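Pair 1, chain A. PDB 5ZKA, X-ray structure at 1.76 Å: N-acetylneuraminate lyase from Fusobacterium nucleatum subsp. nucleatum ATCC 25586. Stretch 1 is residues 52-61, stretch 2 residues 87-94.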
# COMPACT_ATOMS: atom_id res chain seq x y z
N LYS A 52 -21.41 9.05 -14.10
CA LYS A 52 -21.47 7.80 -14.87
C LYS A 52 -20.94 6.61 -14.06
O LYS A 52 -20.32 5.69 -14.61
CB LYS A 52 -20.70 7.92 -16.19
CG LYS A 52 -21.27 8.96 -17.14
CD LYS A 52 -22.69 8.64 -17.51
CE LYS A 52 -23.12 9.49 -18.71
NZ LYS A 52 -24.47 9.10 -19.21
N VAL A 53 -21.21 6.61 -12.75
CA VAL A 53 -20.77 5.49 -11.92
C VAL A 53 -21.45 4.20 -12.37
O VAL A 53 -22.54 4.21 -12.96
CB VAL A 53 -21.06 5.72 -10.43
CG1 VAL A 53 -20.31 6.93 -9.91
CG2 VAL A 53 -22.56 5.85 -10.21
N ASP A 54 -20.78 3.09 -12.13
CA ASP A 54 -21.34 1.77 -12.37
C ASP A 54 -22.30 1.32 -11.27
O ASP A 54 -23.11 0.42 -11.51
CB ASP A 54 -20.22 0.74 -12.52
CG ASP A 54 -19.21 1.14 -13.59
OD1 ASP A 54 -19.63 1.26 -14.75
OD2 ASP A 54 -18.02 1.33 -13.27
N GLY A 55 -22.22 1.92 -10.09
CA GLY A 55 -23.06 1.47 -8.99
C GLY A 55 -23.12 2.51 -7.90
O GLY A 55 -22.36 3.49 -7.89
N LEU A 56 -24.06 2.30 -6.97
CA LEU A 56 -24.17 3.11 -5.77
C LEU A 56 -24.08 2.20 -4.55
O LEU A 56 -24.72 1.14 -4.52
CB LEU A 56 -25.49 3.89 -5.74
CG LEU A 56 -25.66 4.97 -6.81
CD1 LEU A 56 -27.05 5.58 -6.75
CD2 LEU A 56 -24.59 6.05 -6.67
N TYR A 57 -23.26 2.60 -3.58
CA TYR A 57 -23.13 1.94 -2.29
C TYR A 57 -23.92 2.75 -1.28
O TYR A 57 -23.51 3.85 -0.91
CB TYR A 57 -21.66 1.83 -1.91
CG TYR A 57 -21.36 0.98 -0.73
CD1 TYR A 57 -21.22 -0.40 -0.85
CD2 TYR A 57 -21.14 1.56 0.52
CE1 TYR A 57 -20.89 -1.18 0.25
CE2 TYR A 57 -20.82 0.78 1.62
CZ TYR A 57 -20.70 -0.59 1.48
OH TYR A 57 -20.37 -1.35 2.57
N VAL A 58 -25.08 2.24 -0.87
CA VAL A 58 -26.05 3.01 -0.10
C VAL A 58 -25.97 2.59 1.36
O VAL A 58 -25.97 1.39 1.67
CB VAL A 58 -27.47 2.82 -0.65
CG1 VAL A 58 -28.44 3.73 0.10
CG2 VAL A 58 -27.51 3.13 -2.16
N GLY A 59 -25.89 3.57 2.26
CA GLY A 59 -25.87 3.29 3.68
C GLY A 59 -24.51 3.05 4.27
O GLY A 59 -24.42 2.47 5.35
N GLY A 60 -23.44 3.47 3.58
CA GLY A 60 -22.10 3.30 4.11
C GLY A 60 -21.69 4.41 5.06
O GLY A 60 -22.48 5.29 5.42
N SER A 61 -20.42 4.36 5.48
CA SER A 61 -19.89 5.40 6.36
C SER A 61 -20.08 6.79 5.76
O SER A 61 -20.44 7.74 6.46
CB SER A 61 -18.41 5.14 6.64
OG SER A 61 -18.19 3.79 7.02
N SER A 87 -30.85 1.26 -13.25
CA SER A 87 -29.86 1.86 -14.14
C SER A 87 -28.43 1.52 -13.75
O SER A 87 -27.56 1.42 -14.62
CB SER A 87 -30.04 3.38 -14.18
OG SER A 87 -30.01 3.91 -12.87
N VAL A 88 -28.15 1.37 -12.45
CA VAL A 88 -26.82 1.06 -11.96
C VAL A 88 -26.93 -0.06 -10.93
O VAL A 88 -28.02 -0.39 -10.46
CB VAL A 88 -26.13 2.30 -11.34
CG1 VAL A 88 -25.93 3.39 -12.40
CG2 VAL A 88 -26.98 2.83 -10.19
N ASN A 89 -25.79 -0.65 -10.60
CA ASN A 89 -25.76 -1.61 -9.50
C ASN A 89 -26.04 -0.90 -8.18
O ASN A 89 -25.67 0.26 -7.98
CB ASN A 89 -24.41 -2.31 -9.40
CG ASN A 89 -24.16 -3.28 -10.53
OD1 ASN A 89 -24.92 -4.22 -10.73
ND2 ASN A 89 -23.07 -3.06 -11.27
N LEU A 90 -26.68 -1.62 -7.26
CA LEU A 90 -26.93 -1.10 -5.92
C LEU A 90 -26.47 -2.11 -4.88
O LEU A 90 -26.83 -3.29 -4.98
CB LEU A 90 -28.41 -0.80 -5.71
CG LEU A 90 -29.04 0.29 -6.56
CD1 LEU A 90 -30.52 0.33 -6.26
CD2 LEU A 90 -28.41 1.62 -6.26
N ILE A 91 -25.72 -1.64 -3.89
CA ILE A 91 -25.36 -2.41 -2.71
C ILE A 91 -25.91 -1.68 -1.49
O ILE A 91 -25.76 -0.46 -1.38
CB ILE A 91 -23.83 -2.60 -2.57
CG1 ILE A 91 -23.24 -3.34 -3.78
CG2 ILE A 91 -23.48 -3.35 -1.25
CD1 ILE A 91 -21.70 -3.21 -3.85
N ALA A 92 -26.55 -2.42 -0.59
CA ALA A 92 -27.11 -1.83 0.62
C ALA A 92 -26.27 -2.27 1.81
O ALA A 92 -26.21 -3.46 2.13
CB ALA A 92 -28.57 -2.26 0.81
N GLN A 93 -25.62 -1.30 2.47
CA GLN A 93 -24.86 -1.57 3.69
C GLN A 93 -25.83 -1.59 4.87
O GLN A 93 -26.46 -0.57 5.17
CB GLN A 93 -23.78 -0.51 3.88
CG GLN A 93 -22.61 -0.93 4.78
CD GLN A 93 -23.00 -0.95 6.24
OE1 GLN A 93 -22.62 -1.85 6.98
NE2 GLN A 93 -23.75 0.05 6.66
N VAL A 94 -25.95 -2.74 5.54
CA VAL A 94 -26.92 -2.92 6.62
C VAL A 94 -26.26 -3.29 7.95
O VAL A 94 -26.96 -3.53 8.93
CB VAL A 94 -27.99 -3.96 6.25
CG1 VAL A 94 -28.76 -3.52 5.00
CG2 VAL A 94 -27.37 -5.33 6.05

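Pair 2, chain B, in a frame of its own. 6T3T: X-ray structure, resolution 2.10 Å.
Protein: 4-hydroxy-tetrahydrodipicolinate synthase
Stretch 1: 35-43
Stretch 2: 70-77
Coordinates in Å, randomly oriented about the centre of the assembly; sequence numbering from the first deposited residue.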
# COMPACT_ATOMS: atom_id res chain seq x y z
N ARG B 35 22.08 27.28 17.46
CA ARG B 35 20.70 27.77 17.45
C ARG B 35 19.67 26.64 17.45
O ARG B 35 18.60 26.75 16.85
CB ARG B 35 20.48 28.74 16.28
CG ARG B 35 21.56 29.85 16.28
CD ARG B 35 21.13 31.09 15.51
NE ARG B 35 19.84 31.61 15.97
CZ ARG B 35 19.19 32.61 15.39
NH1 ARG B 35 19.71 33.23 14.32
NH2 ARG B 35 18.02 33.01 15.87
N ILE B 36 19.99 25.54 18.11
CA ILE B 36 19.07 24.43 18.27
C ILE B 36 18.23 24.66 19.53
O ILE B 36 18.75 25.06 20.59
CB ILE B 36 19.85 23.12 18.31
CG1 ILE B 36 20.61 23.01 16.99
CG2 ILE B 36 18.95 21.93 18.59
CD1 ILE B 36 19.71 22.59 15.82
N ASP B 37 16.92 24.45 19.41
CA ASP B 37 16.04 24.75 20.53
C ASP B 37 16.02 23.66 21.58
O ASP B 37 15.70 23.95 22.74
CB ASP B 37 14.63 25.02 20.03
CG ASP B 37 14.59 26.24 19.14
OD1 ASP B 37 14.81 27.34 19.68
OD2 ASP B 37 14.45 26.10 17.91
N GLY B 38 16.35 22.43 21.21
CA GLY B 38 16.29 21.36 22.20
C GLY B 38 16.80 20.07 21.61
O GLY B 38 17.12 19.98 20.42
N ILE B 39 16.86 19.06 22.47
CA ILE B 39 17.46 17.77 22.17
C ILE B 39 16.45 16.67 22.49
O ILE B 39 15.76 16.72 23.51
CB ILE B 39 18.76 17.57 23.00
CG1 ILE B 39 19.75 18.72 22.77
CG2 ILE B 39 19.42 16.21 22.69
CD1 ILE B 39 20.40 18.74 21.38
N VAL B 40 16.38 15.66 21.62
CA VAL B 40 15.64 14.44 21.89
C VAL B 40 16.64 13.29 22.02
O VAL B 40 17.06 12.72 21.02
CB VAL B 40 14.62 14.14 20.79
CG1 VAL B 40 14.01 12.78 21.03
CG2 VAL B 40 13.57 15.21 20.75
N PRO B 41 17.07 12.96 23.23
CA PRO B 41 17.98 11.82 23.38
C PRO B 41 17.21 10.52 23.38
O PRO B 41 16.04 10.47 23.76
CB PRO B 41 18.65 12.08 24.73
CG PRO B 41 17.56 12.79 25.53
CD PRO B 41 16.70 13.55 24.52
N VAL B 42 17.90 9.46 22.95
CA VAL B 42 17.46 8.06 22.99
C VAL B 42 16.07 7.84 22.39
O VAL B 42 15.22 7.14 22.98
CB VAL B 42 17.54 7.48 24.43
CG1 VAL B 42 18.95 7.66 24.95
CG2 VAL B 42 16.54 8.12 25.40
N GLY B 43 15.85 8.37 21.19
CA GLY B 43 14.77 7.95 20.32
C GLY B 43 15.26 6.89 19.35
O GLY B 43 16.23 6.18 19.62
N ARG B 70 20.60 24.73 29.24
CA ARG B 70 20.78 25.81 28.27
C ARG B 70 19.76 25.71 27.14
O ARG B 70 19.27 26.73 26.65
CB ARG B 70 22.19 25.79 27.70
CG ARG B 70 23.24 26.18 28.72
CD ARG B 70 24.64 25.99 28.17
NE ARG B 70 25.05 24.59 28.23
CZ ARG B 70 26.19 24.13 27.71
NH1 ARG B 70 27.01 24.95 27.09
NH2 ARG B 70 26.49 22.85 27.81
N ILE B 71 19.41 24.49 26.72
CA ILE B 71 18.33 24.25 25.77
C ILE B 71 17.47 23.10 26.31
O ILE B 71 17.84 22.40 27.26
CB ILE B 71 18.87 23.96 24.35
CG1 ILE B 71 19.74 22.70 24.32
CG2 ILE B 71 19.68 25.12 23.79
CD1 ILE B 71 20.31 22.34 22.89
N LYS B 72 16.32 22.89 25.67
CA LYS B 72 15.34 21.94 26.20
C LYS B 72 15.73 20.50 25.90
O LYS B 72 16.41 20.20 24.92
CB LYS B 72 13.96 22.20 25.62
CG LYS B 72 13.52 23.63 25.73
CD LYS B 72 12.95 23.88 27.11
CE LYS B 72 12.51 25.32 27.27
NZ LYS B 72 12.13 25.59 28.69
N ILE B 73 15.25 19.59 26.73
CA ILE B 73 15.40 18.16 26.51
C ILE B 73 14.03 17.51 26.58
O ILE B 73 13.33 17.64 27.59
CB ILE B 73 16.34 17.51 27.53
CG1 ILE B 73 17.72 18.17 27.49
CG2 ILE B 73 16.43 16.02 27.24
CD1 ILE B 73 18.65 17.63 28.56
N PHE B 74 13.64 16.82 25.50
CA PHE B 74 12.48 15.94 25.52
C PHE B 74 13.00 14.53 25.29
O PHE B 74 13.39 14.18 24.17
CB PHE B 74 11.43 16.34 24.48
CG PHE B 74 10.59 17.50 24.91
CD1 PHE B 74 11.14 18.77 25.03
CD2 PHE B 74 9.25 17.32 25.25
CE1 PHE B 74 10.36 19.86 25.43
CE2 PHE B 74 8.46 18.40 25.66
CZ PHE B 74 9.02 19.67 25.77
N ALA B 75 13.02 13.74 26.36
CA ALA B 75 13.60 12.41 26.33
C ALA B 75 12.64 11.39 25.71
O ALA B 75 11.44 11.39 26.00
CB ALA B 75 13.99 11.99 27.74
N GLY B 76 13.18 10.50 24.89
CA GLY B 76 12.41 9.37 24.42
C GLY B 76 12.16 8.32 25.49
O GLY B 76 13.09 7.64 25.95
N THR B 77 10.90 8.18 25.88
CA THR B 77 10.51 7.25 26.94
C THR B 77 9.36 6.35 26.50
O THR B 77 8.63 5.82 27.35
CB THR B 77 10.17 7.98 28.24
OG1 THR B 77 9.06 8.86 28.06
CG2 THR B 77 11.39 8.80 28.76

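The sharpest difference lies where A:Val58 of pair 1 matches B:Pro41 of pair 2. A:Val58 N donates a hydrogen bond to A:Ile91 O (2.8 Å); proline has no amide hydrogen, so at the matching place B:Phe74 O receives no such bond and instead faces carbon, 3.4 Å from B:Pro41 CD and 3.2 Å from B:Val40 CA, the latter a CA-H...O contact. The backbone nevertheless holds its course: 14 central residues superpose with an RMSD of 0.4 Å. In both pairs two parallel strands lie side by side, their axes 13° apart in pair 1 and 16° in pair 2.

Four backbone hydrogen bonds recur. A:Asn89 N to A:Asp54 O (3.0 Å) matches B:Lys72 N to B:Asp37 O (3.2 Å); A:Leu56 N to A:Asn89 O (2.8 Å) matches B:Ile39 N to B:Lys72 O (2.7 Å); A:Ile91 N to A:Leu56 O (3.0 Å) matches B:Phe74 N to B:Ile39 O (2.9 Å). The proline keeps its carbonyl free to accept: B:Gly76 N to B:Pro41 O (3.1 Å) answers A:Gln93 N to A:Val58 O (2.8 Å).

The matched glycines A:Gly55 and B:Gly38 sit where the strands come close, with A:Gly55 CA 3.0 Å from A:Asn89 O and B:Gly38 CA 3.0 Å from B:Lys72 O. A CB on B:Gly38 would clash with that carbonyl oxygen; on A:Gly55 it would be tight.

On the face of A:Leu56 and A:Leu90, A:Leu56 CB meets A:Leu90 CD2 at 3.7 Å, while A:Leu56 CG lies 4.2 Å from A:Val88 CG2. In pair 2 the longer B:Ile71 reaches B:Ile39 more closely, CD1 to CG1 at 3.7 Å, and the proline ring packs on B:Ile73, B:Pro41 CD to B:Ile73 CG2 at 3.7 Å.

A:Tyr57 matches B:Val40. The tyrosine extends along its neighbour, A:Tyr57 CE1 lying 3.7 Å from A:Ile91 CG2 and A:Tyr57 OH 3.2 Å from A:Gln93 CG. The shorter B:Val40 CG2 comes only within 4.4 Å of B:Phe74 CB, and the phenylalanine's end leads away.

At the far end the glycine changes strands. A:Gln93 NE2 donates a hydrogen bond to A:Gly59 O (2.8 Å), and a CB on A:Gly59 would clash with A:Gln93 O. In pair 2 B:Val42 replaces that glycine and B:Gly76 the glutamine: B:Val42 CG2 packs 3.5 Å from B:Gly76 O, and a CB on B:Gly76 would clash with B:Val42 O.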